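Local coordinates for protein MgGH51 (Meripilus giganteus, PDB 6ZPV) that hydrolyses terminal alpha-L-arabinofuranosyl residues as a GH51 alpha-L-arabinofuranosidase, probably releasing arabinose from plant cell-wall arabinoxylans and arabinans, at residues Asn231-Gln236 with Ile286-Ala291; Ala239-Trp244 with Ala306-Gln311; Gly297-Glu302 with Pro360-Asp365. All blocks are in the same frame, centred on the assembly; numbering follows the deposited sequence.

Interaction 1 of 3, residues Asn231-Gln236 with Ile286-Ala291; sequences NNLEGQ and IMAVWA
L233 and W290 carry a buried contact of mixed character, one polar bond beside a small apolar patch, where the loop after strand 224-227 folds against the C-terminal end of strand 284-289. The indole supplies the polar half. W290 NE1 donates to the backbone O of E234 at 2.9 Å; the N-H...O angle is 148°, and the oxygen lies 19° out of the ring plane, so the bond is somewhat bent. L233 O comes up at the same edge of the ring, 3.4 Å from W290 CD1, which means that two successive peptide oxygens meet the five-membered ring of the indole. W290 CG stands anti to its backbone N (chi1 -167°), and from there the ring extends to the loop.

L233 forms the apolar half. Its CD2 methyl rests on A288 CB at 3.8 Å and lies 3.9 Å from V289 O, while its other methyl, CD1, comes to 3.9 Å from W290 N. The two methyls thus lie against the end of the strand and the residue that follows it. E234 takes part through its backbone; its CB points away from the strand, and its OE2 accepts from N350 ND2, just beyond strand 345-348. Neighbouring parallel strands whose C-terminal loops interlock in this way are characteristic of the (beta/alpha)8 barrel of GH51 enzymes, where that end of the barrel carries the active site.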
loop_
_atom_site.group_PDB
_atom_site.type_symbol
_atom_site.label_atom_id
_atom_site.label_comp_id
_atom_site.label_asym_id
_atom_site.label_seq_id
_atom_site.Cartn_x
_atom_site.Cartn_y
_atom_site.Cartn_z
ATOM N N ASN A 231 -9.951 -4.877 -4.374
ATOM C CA ASN A 231 -10.726 -4.645 -5.588
ATOM C C ASN A 231 -9.840 -4.310 -6.772
ATOM O O ASN A 231 -10.183 -4.657 -7.916
ATOM C CB ASN A 231 -11.710 -3.517 -5.393
ATOM C CG ASN A 231 -12.958 -3.896 -4.636
ATOM O OD1 ASN A 231 -13.047 -5.021 -4.107
ATOM N ND2 ASN A 231 -13.969 -3.044 -4.642
ATOM N N ASN A 232 -8.717 -3.619 -6.559
ATOM C CA ASN A 232 -7.874 -3.194 -7.701
ATOM C C ASN A 232 -7.260 -4.372 -8.457
ATOM O O ASN A 232 -6.766 -4.181 -9.567
ATOM C CB ASN A 232 -6.768 -2.246 -7.248
ATOM C CG ASN A 232 -6.361 -1.247 -8.307
ATOM O OD1 ASN A 232 -7.238 -0.567 -8.879
ATOM N ND2 ASN A 232 -5.066 -1.196 -8.611
ATOM N N LEU A 233 -7.273 -5.585 -7.899
ATOM C CA LEU A 233 -6.879 -6.790 -8.650
ATOM C C LEU A 233 -7.861 -7.111 -9.756
ATOM O O LEU A 233 -7.489 -7.676 -10.806
ATOM C CB LEU A 233 -6.878 -7.976 -7.654
ATOM C CG LEU A 233 -6.640 -9.387 -8.224
ATOM C CD1 LEU A 233 -5.182 -9.588 -8.638
ATOM C CD2 LEU A 233 -7.050 -10.420 -7.189
ATOM N N GLU A 234 -9.159 -6.915 -9.480
ATOM C CA GLU A 234 -10.236 -7.582 -10.192
ATOM C C GLU A 234 -10.543 -7.001 -11.563
ATOM O O GLU A 234 -10.983 -7.757 -12.465
ATOM C CB GLU A 234 -11.485 -7.650 -9.327
ATOM C CG GLU A 234 -11.326 -8.612 -8.145
ATOM C CD GLU A 234 -12.479 -8.530 -7.189
ATOM O OE1 GLU A 234 -13.464 -9.375 -7.395
ATOM O OE2 GLU A 234 -12.472 -7.706 -6.256
ATOM N N GLY A 235 -10.392 -5.680 -11.718
ATOM C CA GLY A 235 -10.935 -5.024 -12.915
ATOM C C GLY A 235 -12.418 -4.853 -12.863
ATOM O O GLY A 235 -13.103 -5.478 -12.050
ATOM N N GLN A 236 -12.922 -4.033 -13.771
ATOM C CA GLN A 236 -14.369 -3.888 -13.995
ATOM C C GLN A 236 -14.897 -4.982 -14.952
ATOM O O GLN A 236 -16.088 -5.294 -14.912
ATOM C CB GLN A 236 -14.647 -2.485 -14.512
ATOM C CG GLN A 236 -16.091 -2.177 -14.676
ATOM C CD GLN A 236 -16.894 -2.213 -13.381
ATOM O OE1 GLN A 236 -16.388 -1.904 -12.268
ATOM N NE2 GLN A 236 -18.144 -2.639 -13.501
ATOM N N ILE A 286 1.862 -11.950 0.638
ATOM C CA ILE A 286 0.630 -12.736 0.440
ATOM C C ILE A 286 0.116 -12.260 -0.906
ATOM O O ILE A 286 -0.466 -11.175 -0.991
ATOM C CB ILE A 286 -0.346 -12.610 1.594
ATOM C CG1 ILE A 286 0.257 -13.104 2.904
ATOM C CG2 ILE A 286 -1.630 -13.363 1.230
ATOM C CD1 ILE A 286 -0.612 -12.998 4.131
ATOM N N MET A 287 0.432 -12.998 -1.970
ATOM C CA MET A 287 0.210 -12.516 -3.330
ATOM C C MET A 287 -1.104 -13.047 -3.883
ATOM O O MET A 287 -1.340 -14.256 -3.891
ATOM C CB MET A 287 1.358 -12.939 -4.227
ATOM C CG MET A 287 1.228 -12.392 -5.636
ATOM S SD MET A 287 2.608 -12.750 -6.735
ATOM C CE MET A 287 2.349 -14.497 -6.980
ATOM N N ALA A 288 -1.946 -12.148 -4.362
ATOM C CA ALA A 288 -3.205 -12.528 -4.997
ATOM C C ALA A 288 -2.983 -12.795 -6.501
ATOM O O ALA A 288 -2.138 -12.187 -7.158
ATOM C CB ALA A 288 -4.266 -11.479 -4.810
ATOM N N VAL A 289 -3.797 -13.755 -6.979
ATOM C CA VAL A 289 -3.946 -14.026 -8.413
ATOM C C VAL A 289 -5.396 -13.785 -8.806
ATOM O O VAL A 289 -6.330 -14.117 -8.082
ATOM C CB VAL A 289 -3.482 -15.434 -8.819
ATOM C CG1 VAL A 289 -2.000 -15.581 -8.600
ATOM C CG2 VAL A 289 -4.239 -16.567 -8.125
ATOM N N TRP A 290 -5.570 -13.236 -10.008
ATOM C CA TRP A 290 -6.900 -13.061 -10.596
ATOM C C TRP A 290 -7.521 -14.428 -10.842
ATOM O O TRP A 290 -6.824 -15.372 -11.278
ATOM C CB TRP A 290 -6.748 -12.246 -11.891
ATOM C CG TRP A 290 -8.085 -11.762 -12.396
ATOM C CD1 TRP A 290 -8.725 -10.629 -11.966
ATOM C CD2 TRP A 290 -8.927 -12.326 -13.401
ATOM N NE1 TRP A 290 -9.919 -10.469 -12.599
ATOM C CE2 TRP A 290 -10.065 -11.501 -13.501
ATOM C CE3 TRP A 290 -8.800 -13.398 -14.299
ATOM C CZ2 TRP A 290 -11.085 -11.714 -14.438
ATOM C CZ3 TRP A 290 -9.783 -13.636 -15.232
ATOM C CH2 TRP A 290 -10.922 -12.786 -15.313
ATOM N N ALA A 291 -8.826 -14.549 -10.578
ATOM C CA ALA A 291 -9.456 -15.888 -10.477
ATOM C C ALA A 291 -10.709 -16.019 -11.330
ATOM O O ALA A 291 -11.527 -16.888 -11.045
ATOM C CB ALA A 291 -9.714 -16.237 -9.032
#

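Interaction 2 of 3, residues Ala239-Trp244 with Ala306-Gln311; sequences ATRWQW and APYIQQ. With NAG (2-acetamido-2-deoxy-beta-D-glucopyranose), chain D; NAG (2-acetamido-2-deoxy-beta-D-glucopyranose), chain B.
The surface that carries an N-linked glycan is built where R241, Q243 and W244, from the loop after strand 224-227, meet Y308 and Q311 on the first turns of helix 306-320. The sugars of chains D and B are joined O4 to C1, as in the chitobiose core of an N-glycan; N245 opens an Asn-Ala-Thr sequon and is probably the attachment point.

R241 and Q311 meet tip to tip. R241 NH2 donates to Q311 OE1 at 2.9 Å in a nearly straight bond (176°) that lies in the guanidinium plane and falls on a lone pair of the amide oxygen. The same NH2 also gives a hydrogen bond of 3.0 Å to O7 of the chain B sugar, and a water links R241 NE with Q311 OE1. The guanidinium lies between two groups: Y308 CE1 sits 3.6 Å above the centre of one face, the tyrosine ring turned edge-on, and Q243 NE2 lies over the opposite face toward its rim. Y308 in turn offers a ring face to the acetamido methyl C8 of the chain B sugar.

At the other end of the Q311 amide, NE2 donates to Q243 OE1 at 2.8 Å, the two amide planes being 86° apart, and also to N245 OD1. W244 CD1 packs on Q311 CG at 3.9 Å. OE1 accepts from R241 and water while NE2 donates twice, a pattern that favours the modelled orientation of the amide. The amide thereby helps to hold the arginine, which T238 O and a cation-pi contact with W290 also restrain, where NH2 can bond to the second sugar.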
loop_
_atom_site.group_PDB
_atom_site.type_symbol
_atom_site.label_atom_id
_atom_site.label_comp_id
_atom_site.label_asym_id
_atom_site.label_seq_id
_atom_site.Cartn_x
_atom_site.Cartn_y
_atom_site.Cartn_z
ATOM N N ALA A 239 -11.135 -7.657 -19.405
ATOM C CA ALA A 239 -10.075 -6.917 -20.091
ATOM C C ALA A 239 -9.350 -5.878 -19.235
ATOM O O ALA A 239 -8.211 -5.527 -19.591
ATOM C CB ALA A 239 -10.637 -6.211 -21.317
ATOM N N THR A 240 -9.949 -5.459 -18.155
ATOM C CA THR A 240 -9.380 -4.436 -17.282
ATOM C C THR A 240 -8.803 -4.998 -15.975
ATOM O O THR A 240 -8.396 -4.199 -15.117
ATOM C CB THR A 240 -10.336 -3.275 -17.034
ATOM O OG1 THR A 240 -11.571 -3.783 -16.503
ATOM C CG2 THR A 240 -10.575 -2.441 -18.296
ATOM N N ARG A 241 -8.704 -6.313 -15.860
ATOM C CA ARG A 241 -8.097 -6.943 -14.686
ATOM C C ARG A 241 -6.603 -6.565 -14.568
ATOM O O ARG A 241 -5.947 -6.196 -15.534
ATOM C CB ARG A 241 -8.234 -8.458 -14.830
ATOM C CG ARG A 241 -7.299 -9.084 -15.872
ATOM C CD ARG A 241 -7.676 -10.540 -16.147
ATOM N NE ARG A 241 -6.738 -11.226 -17.014
ATOM C CZ ARG A 241 -6.654 -11.109 -18.335
ATOM N NH1 ARG A 241 -7.508 -10.320 -18.986
ATOM N NH2 ARG A 241 -5.687 -11.731 -18.994
ATOM N N TRP A 242 -6.080 -6.725 -13.354
ATOM C CA TRP A 242 -4.617 -6.596 -13.179
ATOM C C TRP A 242 -3.963 -7.800 -13.884
ATOM O O TRP A 242 -4.418 -8.930 -13.699
ATOM C CB TRP A 242 -4.318 -6.529 -11.691
ATOM C CG TRP A 242 -2.873 -6.309 -11.339
ATOM C CD1 TRP A 242 -2.252 -5.114 -11.158
ATOM C CD2 TRP A 242 -1.862 -7.312 -11.122
ATOM N NE1 TRP A 242 -0.943 -5.285 -10.849
ATOM C CE2 TRP A 242 -0.667 -6.613 -10.794
ATOM C CE3 TRP A 242 -1.856 -8.703 -11.084
ATOM C CZ2 TRP A 242 0.510 -7.305 -10.476
ATOM C CZ3 TRP A 242 -0.685 -9.360 -10.767
ATOM C CH2 TRP A 242 0.482 -8.675 -10.447
ATOM N N GLN A 243 -2.861 -7.550 -14.581
ATOM C CA GLN A 243 -2.060 -8.583 -15.267
ATOM C C GLN A 243 -0.609 -8.421 -14.911
ATOM O O GLN A 243 -0.014 -7.346 -15.203
ATOM C CB GLN A 243 -2.239 -8.532 -16.807
ATOM C CG GLN A 243 -3.649 -8.785 -17.273
ATOM C CD GLN A 243 -3.731 -9.004 -18.785
ATOM O OE1 GLN A 243 -2.987 -9.848 -19.306
ATOM N NE2 GLN A 243 -4.624 -8.320 -19.465
ATOM N N TRP A 244 0.026 -9.455 -14.402
ATOM C CA TRP A 244 1.399 -9.308 -13.891
ATOM C C TRP A 244 2.387 -8.870 -14.971
ATOM O O TRP A 244 3.281 -8.034 -14.703
ATOM C CB TRP A 244 1.893 -10.678 -13.302
ATOM C CG TRP A 244 2.309 -11.711 -14.289
ATOM C CD1 TRP A 244 1.504 -12.584 -14.967
ATOM C CD2 TRP A 244 3.645 -11.912 -14.793
ATOM N NE1 TRP A 244 2.244 -13.291 -15.894
ATOM C CE2 TRP A 244 3.544 -12.890 -15.809
ATOM C CE3 TRP A 244 4.887 -11.295 -14.561
ATOM C CZ2 TRP A 244 4.669 -13.275 -16.559
ATOM C CZ3 TRP A 244 5.958 -11.672 -15.322
ATOM C CH2 TRP A 244 5.867 -12.656 -16.322
ATOM N N ALA A 306 -8.660 -21.874 -18.713
ATOM C CA ALA A 306 -7.293 -22.411 -18.853
ATOM C C ALA A 306 -6.259 -21.326 -19.108
ATOM O O ALA A 306 -5.195 -21.346 -18.467
ATOM C CB ALA A 306 -7.232 -23.493 -19.887
ATOM N N PRO A 307 -6.449 -20.360 -20.021
ATOM C CA PRO A 307 -5.384 -19.371 -20.250
ATOM C C PRO A 307 -5.097 -18.484 -19.034
ATOM O O PRO A 307 -3.974 -18.002 -18.870
ATOM C CB PRO A 307 -5.900 -18.545 -21.446
ATOM C CG PRO A 307 -7.008 -19.350 -22.078
ATOM C CD PRO A 307 -7.571 -20.216 -20.973
ATOM N N TYR A 308 -6.121 -18.234 -18.230
ATOM C CA TYR A 308 -6.000 -17.397 -17.030
ATOM C C TYR A 308 -5.332 -18.168 -15.903
ATOM O O TYR A 308 -4.580 -17.582 -15.111
ATOM C CB TYR A 308 -7.390 -16.862 -16.663
ATOM C CG TYR A 308 -8.073 -16.127 -17.787
ATOM C CD1 TYR A 308 -7.848 -14.768 -18.005
ATOM C CD2 TYR A 308 -8.901 -16.806 -18.667
ATOM C CE1 TYR A 308 -8.439 -14.134 -19.071
ATOM C CE2 TYR A 308 -9.480 -16.136 -19.738
ATOM C CZ TYR A 308 -9.250 -14.805 -19.943
ATOM O OH TYR A 308 -9.832 -14.211 -21.017
ATOM N N ILE A 309 -5.581 -19.473 -15.842
ATOM C CA ILE A 309 -4.867 -20.342 -14.905
ATOM C C ILE A 309 -3.365 -20.339 -15.286
ATOM O O ILE A 309 -2.490 -20.189 -14.422
ATOM C CB ILE A 309 -5.474 -21.759 -14.914
ATOM C CG1 ILE A 309 -6.865 -21.712 -14.335
ATOM C CG2 ILE A 309 -4.549 -22.751 -14.177
ATOM C CD1 ILE A 309 -7.670 -22.989 -14.459
ATOM N N GLN A 310 -3.070 -20.472 -16.600
ATOM C CA GLN A 310 -1.655 -20.424 -16.996
ATOM C C GLN A 310 -1.039 -19.064 -16.662
ATOM O O GLN A 310 0.130 -19.014 -16.249
ATOM C CB GLN A 310 -1.528 -20.725 -18.497
ATOM C CG GLN A 310 -0.057 -20.753 -18.934
ATOM C CD GLN A 310 0.762 -21.823 -18.240
ATOM O OE1 GLN A 310 1.867 -21.535 -17.637
ATOM N NE2 GLN A 310 0.294 -23.031 -18.299
ATOM N N GLN A 311 -1.788 -17.966 -16.816
ATOM C CA GLN A 311 -1.224 -16.627 -16.499
ATOM C C GLN A 311 -0.881 -16.562 -15.014
ATOM O O GLN A 311 0.149 -15.954 -14.668
ATOM C CB GLN A 311 -2.205 -15.553 -16.925
ATOM C CG GLN A 311 -1.662 -14.141 -16.695
ATOM C CD GLN A 311 -2.446 -13.089 -17.396
ATOM O OE1 GLN A 311 -3.692 -13.247 -17.548
ATOM N NE2 GLN A 311 -1.835 -11.988 -17.822
HETATM C C1 NAG D . 0.145 -10.442 -20.588
HETATM C C2 NAG D . -0.024 -9.703 -21.903
HETATM C C3 NAG D . -1.356 -10.120 -22.540
HETATM C C4 NAG D . -1.435 -11.643 -22.681
HETATM C C5 NAG D . -1.204 -12.290 -21.299
HETATM C C6 NAG D . -1.173 -13.847 -21.376
HETATM C C7 NAG D . 1.012 -7.534 -22.326
HETATM C C8 NAG D . 0.962 -6.064 -22.110
HETATM N N2 NAG D . 0.035 -8.255 -21.759
HETATM O O3 NAG D . -1.513 -9.499 -23.850
HETATM O O4 NAG D . -2.767 -11.969 -23.115
HETATM O O5 NAG D . 0.076 -11.884 -20.843
HETATM O O6 NAG D . -1.030 -14.457 -20.053
HETATM O O7 NAG D . 1.822 -8.026 -23.033
HETATM C C1 NAG B . -2.811 -12.894 -24.224
HETATM C C2 NAG B . -4.211 -13.449 -24.314
HETATM C C3 NAG B . -4.297 -14.361 -25.582
HETATM C C4 NAG B . -3.710 -13.661 -26.785
HETATM C C5 NAG B . -2.374 -13.003 -26.570
HETATM C C6 NAG B . -1.845 -12.145 -27.744
HETATM C C7 NAG B . -5.093 -13.856 -22.028
HETATM C C8 NAG B . -5.205 -14.791 -20.887
HETATM N N2 NAG B . -4.475 -14.272 -23.151
HETATM O O3 NAG B . -5.607 -14.793 -25.732
HETATM O O4 NAG B . -3.552 -14.639 -27.857
HETATM O O5 NAG B . -2.493 -12.172 -25.400
HETATM O O6 NAG B . -2.822 -11.023 -27.848
HETATM O O7 NAG B . -5.471 -12.710 -21.802
HETATM O O HOH W 1 -5.374 -13.329 -15.439
#

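Interaction 3 of 3, residues Gly297-Glu302 with Pro360-Asp365; sequences GTSLAE and PYRWHD
Y361 reaches out from helix 359-373 of the (beta/alpha)8 barrel and pins the loop between strand 284-289 and helix 306-320, with E302 lying over its ring. The tight part lies around the phenol. Y361 OH donates to L300 O at 2.6 Å, the hydroxyl being tilted 27° from the carbonyl plane, and the loop backbone continues past the ring, with A301 CA 3.6 Å from Y361 OH. E302 CB then sits over one face, 3.9 Å from the ring centroid and 24° off the normal, a CH-pi contact offset toward the rim. Y361 CG lies between its backbone N and carbonyl carbon (chi1 72°), a setting that starts the ring off toward the loop. The extended glutamate and the tyrosine slide past each other in opposite directions, their flat groups almost parallel. Deeper in, S299 OG and R362 NE are not bonded to each other; both are hydrogen-bonded to S358 OG, so one serine hydroxyl joins loop and helix.

The outer side is polar and borders solvent. Here the exposed E302 crosses D365 at about a right angle, and E302 OE2 lies 2.6 Å from D365 OD2. Two acid oxygens that near would repel if both groups were ionised, so one of them probably carries a proton. At the other oxygen of the aspartate, H364 ND1 donates to D365 OD1 at 2.9 Å and may offset part of any negative charge there. Solvent reaches this side: a water that bonds weakly to E302 O also donates to D365 OD2, at 2.8 Å.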
loop_
_atom_site.group_PDB
_atom_site.type_symbol
_atom_site.label_atom_id
_atom_site.label_comp_id
_atom_site.label_asym_id
_atom_site.label_seq_id
_atom_site.Cartn_x
_atom_site.Cartn_y
_atom_site.Cartn_z
ATOM N N GLY A 297 -19.506 -8.117 -12.410
ATOM C CA GLY A 297 -20.353 -9.284 -12.169
ATOM C C GLY A 297 -20.140 -10.459 -13.071
ATOM O O GLY A 297 -20.791 -11.507 -12.858
ATOM N N THR A 298 -19.215 -10.369 -14.042
ATOM C CA THR A 298 -18.984 -11.487 -14.976
ATOM C C THR A 298 -17.985 -12.480 -14.420
ATOM O O THR A 298 -16.823 -12.124 -14.124
ATOM C CB THR A 298 -18.500 -10.976 -16.309
ATOM O OG1 THR A 298 -19.516 -10.136 -16.845
ATOM C CG2 THR A 298 -18.220 -12.053 -17.309
ATOM N N SER A 299 -18.409 -13.726 -14.340
ATOM C CA SER A 299 -17.539 -14.884 -14.118
ATOM C C SER A 299 -17.216 -15.508 -15.467
ATOM O O SER A 299 -18.166 -15.812 -16.200
ATOM C CB SER A 299 -18.172 -15.926 -13.246
ATOM O OG SER A 299 -18.436 -15.439 -11.911
ATOM N N LEU A 300 -15.979 -15.799 -15.729
ATOM C CA LEU A 300 -15.657 -16.636 -16.894
ATOM C C LEU A 300 -16.270 -18.019 -16.729
ATOM O O LEU A 300 -16.277 -18.569 -15.606
ATOM C CB LEU A 300 -14.159 -16.742 -17.031
ATOM C CG LEU A 300 -13.437 -15.441 -17.361
ATOM C CD1 LEU A 300 -11.967 -15.757 -17.487
ATOM C CD2 LEU A 300 -14.005 -14.800 -18.631
ATOM N N ALA A 301 -16.740 -18.568 -17.821
ATOM C CA ALA A 301 -17.228 -19.936 -17.829
ATOM C C ALA A 301 -16.084 -20.888 -17.484
ATOM O O ALA A 301 -14.896 -20.628 -17.801
ATOM C CB ALA A 301 -17.784 -20.264 -19.230
ATOM N N GLU A 302 -16.423 -22.071 -16.957
ATOM C CA GLU A 302 -15.385 -23.021 -16.626
ATOM C C GLU A 302 -14.499 -23.331 -17.833
ATOM O O GLU A 302 -13.285 -23.490 -17.665
ATOM C CB GLU A 302 -15.994 -24.248 -15.972
ATOM C CG GLU A 302 -14.924 -25.181 -15.471
ATOM C CD GLU A 302 -15.409 -26.225 -14.580
ATOM O OE1 GLU A 302 -16.643 -26.500 -14.556
ATOM O OE2 GLU A 302 -14.557 -26.780 -13.882
ATOM N N PRO A 360 -16.886 -22.085 -6.672
ATOM C CA PRO A 360 -16.481 -23.477 -6.508
ATOM C C PRO A 360 -15.677 -24.046 -7.687
ATOM O O PRO A 360 -14.642 -24.666 -7.479
ATOM C CB PRO A 360 -17.764 -24.182 -6.202
ATOM C CG PRO A 360 -18.617 -23.135 -5.501
ATOM C CD PRO A 360 -18.289 -21.859 -6.253
ATOM N N TYR A 361 -16.101 -23.810 -8.921
ATOM C CA TYR A 361 -15.342 -24.335 -10.062
ATOM C C TYR A 361 -14.089 -23.506 -10.312
ATOM O O TYR A 361 -13.091 -24.028 -10.790
ATOM C CB TYR A 361 -16.193 -24.561 -11.332
ATOM C CG TYR A 361 -16.661 -23.335 -12.096
ATOM C CD1 TYR A 361 -15.771 -22.560 -12.818
ATOM C CD2 TYR A 361 -17.989 -22.969 -12.151
ATOM C CE1 TYR A 361 -16.210 -21.453 -13.554
ATOM C CE2 TYR A 361 -18.440 -21.879 -12.859
ATOM C CZ TYR A 361 -17.553 -21.142 -13.602
ATOM O OH TYR A 361 -18.035 -20.038 -14.301
ATOM N N ARG A 362 -14.157 -22.192 -10.071
ATOM C CA ARG A 362 -12.974 -21.353 -10.267
ATOM C C ARG A 362 -11.856 -21.743 -9.258
ATOM O O ARG A 362 -10.701 -21.992 -9.672
ATOM C CB ARG A 362 -13.308 -19.867 -10.215
ATOM C CG ARG A 362 -14.271 -19.454 -11.317
ATOM C CD ARG A 362 -14.593 -17.960 -11.349
ATOM N NE ARG A 362 -15.314 -17.470 -10.170
ATOM C CZ ARG A 362 -14.879 -16.672 -9.203
ATOM N NH1 ARG A 362 -13.607 -16.293 -9.126
ATOM N NH2 ARG A 362 -15.724 -16.218 -8.309
ATOM N N TRP A 363 -12.211 -21.776 -7.988
ATOM C CA TRP A 363 -11.288 -22.292 -6.960
ATOM C C TRP A 363 -10.817 -23.691 -7.331
ATOM O O TRP A 363 -9.602 -23.977 -7.272
ATOM C CB TRP A 363 -12.021 -22.334 -5.598
ATOM C CG TRP A 363 -11.280 -23.094 -4.531
ATOM C CD1 TRP A 363 -11.416 -24.403 -4.209
ATOM C CD2 TRP A 363 -10.236 -22.583 -3.682
ATOM N NE1 TRP A 363 -10.531 -24.763 -3.249
ATOM C CE2 TRP A 363 -9.799 -23.660 -2.901
ATOM C CE3 TRP A 363 -9.598 -21.341 -3.522
ATOM C CZ2 TRP A 363 -8.789 -23.543 -1.955
ATOM C CZ3 TRP A 363 -8.599 -21.229 -2.595
ATOM C CH2 TRP A 363 -8.197 -22.317 -1.813
ATOM N N HIS A 364 -11.715 -24.613 -7.637
ATOM C CA HIS A 364 -11.262 -25.982 -7.913
ATOM C C HIS A 364 -10.242 -25.989 -9.046
ATOM O O HIS A 364 -9.172 -26.628 -8.915
ATOM C CB HIS A 364 -12.447 -26.865 -8.277
ATOM C CG HIS A 364 -12.012 -28.252 -8.656
ATOM N ND1 HIS A 364 -11.567 -28.574 -9.934
ATOM C CD2 HIS A 364 -11.831 -29.343 -7.907
ATOM C CE1 HIS A 364 -11.200 -29.860 -9.954
ATOM N NE2 HIS A 364 -11.340 -30.321 -8.774
ATOM N N ASP A 365 -10.556 -25.322 -10.133
ATOM C CA ASP A 365 -9.682 -25.468 -11.313
ATOM C C ASP A 365 -8.352 -24.693 -11.112
ATOM O O ASP A 365 -7.304 -25.211 -11.460
ATOM C CB ASP A 365 -10.408 -25.031 -12.587
ATOM C CG ASP A 365 -11.587 -25.929 -12.962
ATOM O OD1 ASP A 365 -11.826 -26.949 -12.276
ATOM O OD2 ASP A 365 -12.211 -25.637 -13.993
HETATM O O HOH W 2 -10.576 -24.989 -16.185
#

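Overall arrangement
All three contacts gather loops and helices at one end of the (beta/alpha)8 barrel, their centres about 10 Å (interactions 1 and 2), 14 Å (1 and 3) and 13 Å (2 and 3) apart. Along the chain the segments of interaction 2 alternate with those of interactions 1 and 3, while interaction 1 closes before interaction 3 opens. They touch as well: L233 O probably accepts from W242 N, W290 makes a cation-pi contact with R241 and packs on Y308 and L300, Y308 meets L300, and R362 NH1 probably bonds A291 O. The end of strand 284-289 is thus joined to helices 306-320 and 359-373, and the first of these also meets the glycan.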